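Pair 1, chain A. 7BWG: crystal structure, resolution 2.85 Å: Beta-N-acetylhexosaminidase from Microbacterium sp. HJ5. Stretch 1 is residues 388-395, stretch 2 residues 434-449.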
# COMPACT_ATOMS: atom_id res chain seq x y z
N GLY A 388 14.51 -20.46 2.90
CA GLY A 388 13.45 -20.44 1.91
C GLY A 388 13.42 -19.23 1.01
O GLY A 388 12.39 -18.98 0.38
N GLY A 389 14.51 -18.47 0.92
CA GLY A 389 14.58 -17.30 0.08
C GLY A 389 15.61 -17.45 -1.02
O GLY A 389 16.26 -18.49 -1.16
N GLN A 390 15.73 -16.39 -1.81
CA GLN A 390 16.65 -16.36 -2.94
C GLN A 390 17.69 -15.27 -2.73
O GLN A 390 17.56 -14.40 -1.86
CB GLN A 390 15.89 -16.12 -4.26
CG GLN A 390 15.01 -17.26 -4.69
CD GLN A 390 13.96 -16.83 -5.70
OE1 GLN A 390 13.17 -15.92 -5.44
NE2 GLN A 390 13.95 -17.48 -6.86
N LEU A 391 18.73 -15.32 -3.56
CA LEU A 391 19.84 -14.38 -3.51
C LEU A 391 19.79 -13.45 -4.71
O LEU A 391 19.60 -13.91 -5.84
CB LEU A 391 21.18 -15.11 -3.48
CG LEU A 391 21.71 -15.72 -2.18
CD1 LEU A 391 23.07 -16.36 -2.42
CD2 LEU A 391 21.80 -14.67 -1.10
N ILE A 392 19.95 -12.15 -4.47
CA ILE A 392 20.39 -11.21 -5.49
C ILE A 392 21.85 -10.92 -5.21
O ILE A 392 22.21 -10.53 -4.09
CB ILE A 392 19.56 -9.92 -5.47
CG1 ILE A 392 18.06 -10.23 -5.46
CG2 ILE A 392 19.91 -9.04 -6.67
CD1 ILE A 392 17.19 -9.01 -5.23
N LEU A 393 22.70 -11.14 -6.20
CA LEU A 393 24.14 -10.99 -6.02
C LEU A 393 24.60 -9.67 -6.60
O LEU A 393 24.35 -9.39 -7.78
CB LEU A 393 24.89 -12.16 -6.65
CG LEU A 393 24.59 -13.56 -6.11
CD1 LEU A 393 24.34 -13.54 -4.61
CD2 LEU A 393 23.42 -14.20 -6.84
N SER A 394 25.29 -8.88 -5.79
CA SER A 394 25.84 -7.59 -6.19
C SER A 394 27.27 -7.48 -5.68
O SER A 394 27.55 -6.74 -4.73
CB SER A 394 24.97 -6.44 -5.67
OG SER A 394 24.90 -6.45 -4.26
N PRO A 395 28.20 -8.19 -6.30
CA PRO A 395 29.58 -8.22 -5.78
C PRO A 395 30.23 -6.84 -5.84
O PRO A 395 30.20 -6.17 -6.87
CB PRO A 395 30.29 -9.22 -6.70
CG PRO A 395 29.19 -9.97 -7.40
CD PRO A 395 28.06 -9.01 -7.52
N ILE A 434 28.26 -17.60 -6.64
CA ILE A 434 27.21 -17.91 -5.68
C ILE A 434 27.70 -19.07 -4.81
O ILE A 434 27.81 -20.20 -5.30
CB ILE A 434 25.89 -18.26 -6.38
N PRO A 435 27.94 -18.82 -3.50
CA PRO A 435 28.59 -19.79 -2.60
C PRO A 435 28.63 -21.25 -3.06
O PRO A 435 29.61 -21.69 -3.65
CB PRO A 435 27.76 -19.66 -1.31
CG PRO A 435 26.99 -18.31 -1.46
CD PRO A 435 27.43 -17.67 -2.74
N GLY A 436 27.56 -21.99 -2.78
CA GLY A 436 27.47 -23.38 -3.19
C GLY A 436 26.03 -23.82 -3.29
O GLY A 436 25.63 -24.83 -2.70
N ILE A 437 25.24 -23.06 -4.04
CA ILE A 437 23.79 -23.24 -4.10
C ILE A 437 23.39 -23.78 -5.46
O ILE A 437 24.06 -24.65 -6.03
CB ILE A 437 23.07 -21.92 -3.79
CG1 ILE A 437 23.70 -20.77 -4.59
CG2 ILE A 437 23.12 -21.62 -2.30
CD1 ILE A 437 22.88 -19.50 -4.58
N ASP A 438 22.27 -23.28 -5.98
CA ASP A 438 21.82 -23.59 -7.33
C ASP A 438 21.28 -22.31 -7.95
O ASP A 438 20.82 -21.40 -7.25
CB ASP A 438 20.75 -24.69 -7.33
N ASP A 439 21.33 -22.25 -9.29
CA ASP A 439 20.87 -21.06 -10.00
C ASP A 439 19.40 -20.77 -9.74
O ASP A 439 18.97 -19.61 -9.89
CB ASP A 439 21.12 -21.21 -11.50
N ALA A 440 18.61 -21.78 -9.36
CA ALA A 440 17.22 -21.54 -9.01
C ALA A 440 17.07 -20.79 -7.69
O ALA A 440 16.01 -20.20 -7.44
CB ALA A 440 16.47 -22.87 -8.93
N ASP A 441 18.11 -20.79 -6.86
CA ASP A 441 18.10 -20.05 -5.60
C ASP A 441 18.64 -18.64 -5.75
O ASP A 441 18.87 -17.96 -4.74
CB ASP A 441 18.92 -20.81 -4.55
CG ASP A 441 18.37 -22.20 -4.28
OD1 ASP A 441 17.14 -22.39 -4.41
OD2 ASP A 441 19.17 -23.09 -3.93
N ILE A 442 18.85 -18.18 -6.98
CA ILE A 442 19.33 -16.83 -7.26
C ILE A 442 18.17 -16.04 -7.83
O ILE A 442 17.70 -16.32 -8.95
CB ILE A 442 20.53 -16.85 -8.22
CG1 ILE A 442 21.78 -17.36 -7.50
CG2 ILE A 442 20.77 -15.46 -8.80
CD1 ILE A 442 22.91 -17.71 -8.44
N LEU A 443 17.69 -15.05 -7.08
CA LEU A 443 16.61 -14.20 -7.59
C LEU A 443 17.09 -13.34 -8.75
O LEU A 443 16.35 -13.13 -9.72
CB LEU A 443 16.04 -13.33 -6.47
CG LEU A 443 14.90 -12.40 -6.90
CD1 LEU A 443 13.78 -13.18 -7.56
CD2 LEU A 443 14.38 -11.61 -5.72
N GLY A 444 18.33 -12.85 -8.69
CA GLY A 444 18.86 -12.15 -9.85
C GLY A 444 20.09 -11.34 -9.54
O GLY A 444 20.90 -11.70 -8.67
N VAL A 445 20.22 -10.22 -10.25
CA VAL A 445 21.42 -9.40 -10.26
C VAL A 445 21.05 -7.95 -9.98
O VAL A 445 20.08 -7.43 -10.55
CB VAL A 445 22.17 -9.52 -11.60
CG1 VAL A 445 23.29 -8.49 -11.68
CG2 VAL A 445 22.72 -10.93 -11.79
N GLU A 446 21.82 -7.30 -9.12
CA GLU A 446 21.65 -5.89 -8.79
C GLU A 446 22.98 -5.18 -8.98
O GLU A 446 24.03 -5.72 -8.63
CB GLU A 446 21.14 -5.70 -7.37
N ALA A 447 22.92 -3.96 -9.52
CA ALA A 447 24.09 -3.12 -9.76
C ALA A 447 23.99 -1.86 -8.91
O ALA A 447 23.42 -0.85 -9.35
CB ALA A 447 24.23 -2.77 -11.24
N PRO A 448 24.52 -1.88 -7.69
CA PRO A 448 24.38 -0.72 -6.80
C PRO A 448 25.31 0.42 -7.20
O PRO A 448 26.49 0.21 -7.46
CB PRO A 448 24.75 -1.29 -5.42
CG PRO A 448 24.62 -2.78 -5.57
CD PRO A 448 25.03 -3.06 -6.98
N LEU A 449 24.75 1.63 -7.23
CA LEU A 449 25.52 2.85 -7.41
C LEU A 449 25.32 3.71 -6.16
O LEU A 449 24.25 4.29 -5.97
CB LEU A 449 25.08 3.61 -8.67
CG LEU A 449 25.75 4.96 -8.93
CD1 LEU A 449 26.17 5.08 -10.38
CD2 LEU A 449 24.84 6.12 -8.54

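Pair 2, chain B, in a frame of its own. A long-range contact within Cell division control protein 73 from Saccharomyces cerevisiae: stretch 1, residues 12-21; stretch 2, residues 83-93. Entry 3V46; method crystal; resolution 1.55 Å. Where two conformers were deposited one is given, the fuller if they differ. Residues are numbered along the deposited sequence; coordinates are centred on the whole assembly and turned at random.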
# COMPACT_ATOMS: atom_id res chain seq x y z
N ARG B 12 -8.38 -16.69 5.10
CA ARG B 12 -9.77 -16.29 4.93
C ARG B 12 -10.16 -14.97 5.60
O ARG B 12 -11.21 -14.41 5.28
CB ARG B 12 -10.70 -17.39 5.44
CG ARG B 12 -10.67 -18.66 4.60
CD ARG B 12 -11.48 -19.74 5.27
NE ARG B 12 -11.39 -21.02 4.56
CZ ARG B 12 -11.95 -22.15 4.98
NH1 ARG B 12 -12.66 -22.17 6.10
NH2 ARG B 12 -11.81 -23.26 4.27
N LYS B 13 -9.35 -14.48 6.53
CA LYS B 13 -9.66 -13.21 7.18
C LYS B 13 -9.31 -12.09 6.20
O LYS B 13 -8.61 -12.34 5.22
CB LYS B 13 -8.91 -13.04 8.50
CG LYS B 13 -9.33 -14.03 9.58
CD LYS B 13 -9.50 -13.35 10.93
CE LYS B 13 -9.87 -14.35 12.01
NZ LYS B 13 -10.03 -13.72 13.35
N ASP B 14 -9.81 -10.88 6.45
CA ASP B 14 -9.55 -9.79 5.51
C ASP B 14 -8.08 -9.41 5.49
O ASP B 14 -7.46 -9.17 6.54
CB ASP B 14 -10.40 -8.56 5.84
CG ASP B 14 -11.88 -8.79 5.57
OD1 ASP B 14 -12.23 -9.70 4.79
OD2 ASP B 14 -12.70 -8.03 6.13
N PRO B 15 -7.49 -9.35 4.29
CA PRO B 15 -6.09 -8.93 4.22
C PRO B 15 -5.91 -7.45 4.56
O PRO B 15 -6.82 -6.63 4.44
CB PRO B 15 -5.73 -9.21 2.76
CG PRO B 15 -7.02 -9.16 2.03
CD PRO B 15 -8.05 -9.67 2.97
N ILE B 16 -4.69 -7.12 4.96
CA ILE B 16 -4.37 -5.80 5.45
C ILE B 16 -3.29 -5.14 4.59
O ILE B 16 -2.32 -5.78 4.19
CB ILE B 16 -3.87 -5.87 6.90
CG1 ILE B 16 -4.95 -6.50 7.79
CG2 ILE B 16 -3.48 -4.50 7.40
CD1 ILE B 16 -4.48 -6.88 9.18
N ILE B 17 -3.49 -3.86 4.30
CA ILE B 17 -2.50 -3.03 3.62
C ILE B 17 -2.07 -1.95 4.60
O ILE B 17 -2.90 -1.26 5.17
CB ILE B 17 -3.06 -2.38 2.35
CG1 ILE B 17 -3.50 -3.45 1.34
CG2 ILE B 17 -2.01 -1.48 1.71
CD1 ILE B 17 -4.18 -2.91 0.06
N LEU B 18 -0.77 -1.82 4.81
CA LEU B 18 -0.26 -0.78 5.70
C LEU B 18 0.18 0.42 4.88
O LEU B 18 0.98 0.29 3.97
CB LEU B 18 0.94 -1.28 6.49
CG LEU B 18 0.74 -2.52 7.33
CD1 LEU B 18 2.02 -2.83 8.10
CD2 LEU B 18 -0.41 -2.31 8.28
N ILE B 19 -0.35 1.59 5.24
CA ILE B 19 -0.00 2.83 4.57
C ILE B 19 0.17 3.94 5.61
O ILE B 19 -0.65 4.86 5.71
CB ILE B 19 -1.04 3.20 3.48
CG1 ILE B 19 -0.56 4.41 2.67
CG2 ILE B 19 -2.43 3.44 4.10
CD1 ILE B 19 -1.35 4.64 1.40
N PRO B 20 1.22 3.83 6.42
CA PRO B 20 1.51 4.99 7.26
C PRO B 20 1.99 6.14 6.38
O PRO B 20 2.37 5.91 5.22
CB PRO B 20 2.66 4.51 8.13
CG PRO B 20 3.41 3.59 7.22
CD PRO B 20 2.30 2.84 6.46
N SER B 21 1.96 7.36 6.88
CA SER B 21 2.36 8.48 6.06
C SER B 21 3.45 9.31 6.71
O SER B 21 3.60 9.33 7.92
CB SER B 21 1.15 9.38 5.73
OG SER B 21 0.60 9.99 6.89
N GLU B 83 -0.92 -12.78 15.03
CA GLU B 83 -1.48 -13.36 13.81
C GLU B 83 -2.04 -12.31 12.84
O GLU B 83 -2.19 -12.59 11.65
CB GLU B 83 -2.51 -14.46 14.13
CG GLU B 83 -3.57 -14.10 15.16
CD GLU B 83 -4.49 -15.27 15.46
OE1 GLU B 83 -4.31 -16.35 14.85
OE2 GLU B 83 -5.41 -15.13 16.31
N TYR B 84 -2.33 -11.11 13.34
CA TYR B 84 -2.73 -10.01 12.47
C TYR B 84 -1.62 -9.75 11.46
O TYR B 84 -1.87 -9.38 10.32
CB TYR B 84 -2.99 -8.72 13.26
CG TYR B 84 -4.38 -8.59 13.85
CD1 TYR B 84 -5.41 -8.06 13.10
CD2 TYR B 84 -4.64 -8.97 15.15
CE1 TYR B 84 -6.69 -7.93 13.63
CE2 TYR B 84 -5.91 -8.85 15.69
CZ TYR B 84 -6.93 -8.32 14.92
OH TYR B 84 -8.19 -8.19 15.45
N TRP B 85 -0.37 -9.92 11.89
CA TRP B 85 0.75 -9.65 11.00
C TRP B 85 0.80 -10.59 9.80
O TRP B 85 1.29 -10.21 8.74
CB TRP B 85 2.07 -9.70 11.77
CG TRP B 85 2.25 -8.46 12.55
CD1 TRP B 85 2.07 -8.29 13.90
CD2 TRP B 85 2.58 -7.18 12.02
NE1 TRP B 85 2.29 -6.97 14.23
CE2 TRP B 85 2.61 -6.27 13.10
CE3 TRP B 85 2.87 -6.71 10.74
CZ2 TRP B 85 2.90 -4.92 12.93
CZ3 TRP B 85 3.16 -5.37 10.57
CH2 TRP B 85 3.19 -4.50 11.66
N ASP B 86 0.28 -11.80 9.95
CA ASP B 86 0.26 -12.76 8.85
C ASP B 86 -0.71 -12.32 7.76
O ASP B 86 -0.65 -12.83 6.63
CB ASP B 86 -0.16 -14.15 9.32
CG ASP B 86 0.83 -14.76 10.28
OD1 ASP B 86 2.04 -14.50 10.13
OD2 ASP B 86 0.40 -15.53 11.18
N ARG B 87 -1.59 -11.38 8.10
CA ARG B 87 -2.62 -10.89 7.19
C ARG B 87 -2.15 -9.71 6.34
O ARG B 87 -2.85 -9.28 5.44
CB ARG B 87 -3.87 -10.46 7.97
CG ARG B 87 -4.61 -11.62 8.64
CD ARG B 87 -5.62 -11.12 9.67
NE ARG B 87 -6.62 -10.23 9.09
CZ ARG B 87 -7.52 -9.56 9.80
NH1 ARG B 87 -7.56 -9.69 11.12
NH2 ARG B 87 -8.39 -8.77 9.20
N VAL B 88 -0.98 -9.17 6.65
CA VAL B 88 -0.47 -8.01 5.92
C VAL B 88 0.05 -8.48 4.56
O VAL B 88 0.96 -9.30 4.49
CB VAL B 88 0.64 -7.29 6.72
CG1 VAL B 88 1.30 -6.19 5.90
CG2 VAL B 88 0.07 -6.71 8.01
N VAL B 89 -0.56 -7.96 3.50
CA VAL B 89 -0.26 -8.40 2.13
C VAL B 89 0.47 -7.34 1.32
O VAL B 89 1.07 -7.64 0.29
CB VAL B 89 -1.53 -8.84 1.37
CG1 VAL B 89 -2.18 -10.04 2.05
CG2 VAL B 89 -2.53 -7.70 1.24
N ALA B 90 0.43 -6.08 1.77
CA ALA B 90 1.15 -5.01 1.09
C ALA B 90 1.47 -3.92 2.08
O ALA B 90 0.70 -3.64 3.00
CB ALA B 90 0.33 -4.46 -0.07
N ILE B 91 2.63 -3.29 1.85
CA ILE B 91 3.11 -2.20 2.67
C ILE B 91 3.56 -1.08 1.75
O ILE B 91 4.44 -1.27 0.90
CB ILE B 91 4.28 -2.66 3.56
CG1 ILE B 91 3.82 -3.78 4.51
CG2 ILE B 91 4.85 -1.48 4.37
CD1 ILE B 91 4.91 -4.41 5.31
N PHE B 92 2.93 0.09 1.90
CA PHE B 92 3.39 1.29 1.23
C PHE B 92 4.43 1.94 2.12
O PHE B 92 4.21 2.11 3.32
CB PHE B 92 2.24 2.27 1.00
CG PHE B 92 1.27 1.85 -0.07
CD1 PHE B 92 0.87 0.54 -0.21
CD2 PHE B 92 0.75 2.78 -0.94
CE1 PHE B 92 -0.04 0.17 -1.20
CE2 PHE B 92 -0.16 2.41 -1.92
CZ PHE B 92 -0.56 1.12 -2.04
N THR B 93 5.56 2.33 1.54
CA THR B 93 6.67 2.87 2.32
C THR B 93 6.84 4.37 2.15
O THR B 93 6.63 4.92 1.07
CB THR B 93 8.00 2.19 1.95
OG1 THR B 93 8.26 2.41 0.56
CG2 THR B 93 7.94 0.71 2.21

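Both pairs join a short strand to a second strand that runs parallel to it, at 22° in pair 1 and 16° in pair 2. The central 14 residues superpose with an RMSD of 0.9 Å. Each pair has three parallel bridges. In pair 1 they link Leu391(A) to Ile442(A), Ile392(A) to Gly444(A) and Leu393(A) to Val445(A). The matching bridges in pair 2 link Ile16(B) to Val88(B), Ile17(B) to Ala90(B) and Leu18(B) to Ile91(B). In both, the register slips by one after the first bridge, so each pair carries a beta bulge, with Leu443(A) and Val89(B) as the extra residues.

The first rung is the same. Leu391(A) N donates to Asp441(A) O at 2.9 Å, and Ile16(B) N donates to Arg87(B) O at 2.9 Å. The bulge is bonded differently. Leu391(A) O accepts from Gly444(A) N at 3.3 Å and, weakly, from Leu443(A) N at 2.5 Å, where the angle is poor. In pair 2, Ile16(B) O takes one good bond, from Val89(B) N at 2.9 Å. Beyond the bulge the patterns converge: Leu393(A) N to Gly444(A) O is 3.1 Å, and Leu18(B) N to Ala90(B) O is 3.0 Å. Pair 2 then adds Phe92(B) N to Leu18(B) O at 2.9 Å. The matching atoms in pair 1, Glu446(A) N and Leu393(A) O, lie 3.5 Å apart and form no hydrogen bond.

Gly444(A) matches Ala90(B). The backbone angles at Gly444(A) would jam a CB against the preceding carbonyl, so they call for glycine. Ala90(B) has different angles and keeps its methyl, which lies 4.2 Å, CB to CG2, from Ile17(B).

The face with Leu391(A), Leu393(A), Ile442(A) and Val445(A) is aliphatic, as is its counterpart with Ile16(B), Leu18(B), Val88(B) and Ile91(B). Leu393(A) CD2 meets Ile442(A) CG2 at 3.5 Å. Leu18(B) CG meets Val88(B) CG1 at 4.0 Å. The outer partners differ. Leu391(A) CD1 reaches Ile437(A) CD1 at 3.8 Å, whereas Ile16(B) CD1 lies at the edge of the Tyr84(B) ring, 4.2 Å from its CD1. Leu18(B) CD1 also packs against Trp85(B) CZ3 at 3.7 Å.

At the start of the contact, Gln390(A) matches Pro15(B). Gln390(A) NE2 makes a weak bond to Ala440(A) O at 3.5 Å; Pro15(B) has no such donor and packs its CB on Val89(B) CG1 at 3.7 Å. In pair 2 the polar side-chain link comes from stretch 2, just before its strand. Arg87(B), matching Asp441(A), sends NH2 and NE to Asp14(B) O at 2.8 and 2.9 Å. Its guanidinium lies between Ile16(B) CD1 on one face and Lys13(B) CB on the opposite face.

At the far end, Ser394(A) matches Ile19(B) and Glu446(A) matches Phe92(B). Ile19(B) CD1 packs on Phe92(B) CD2 at 3.7 Å. Ser394(A) CB lies 3.2 Å from Glu446(A) O. The Glu446(A) side chain is not modelled beyond CB, so it cannot be compared with the Phe92(B) ring.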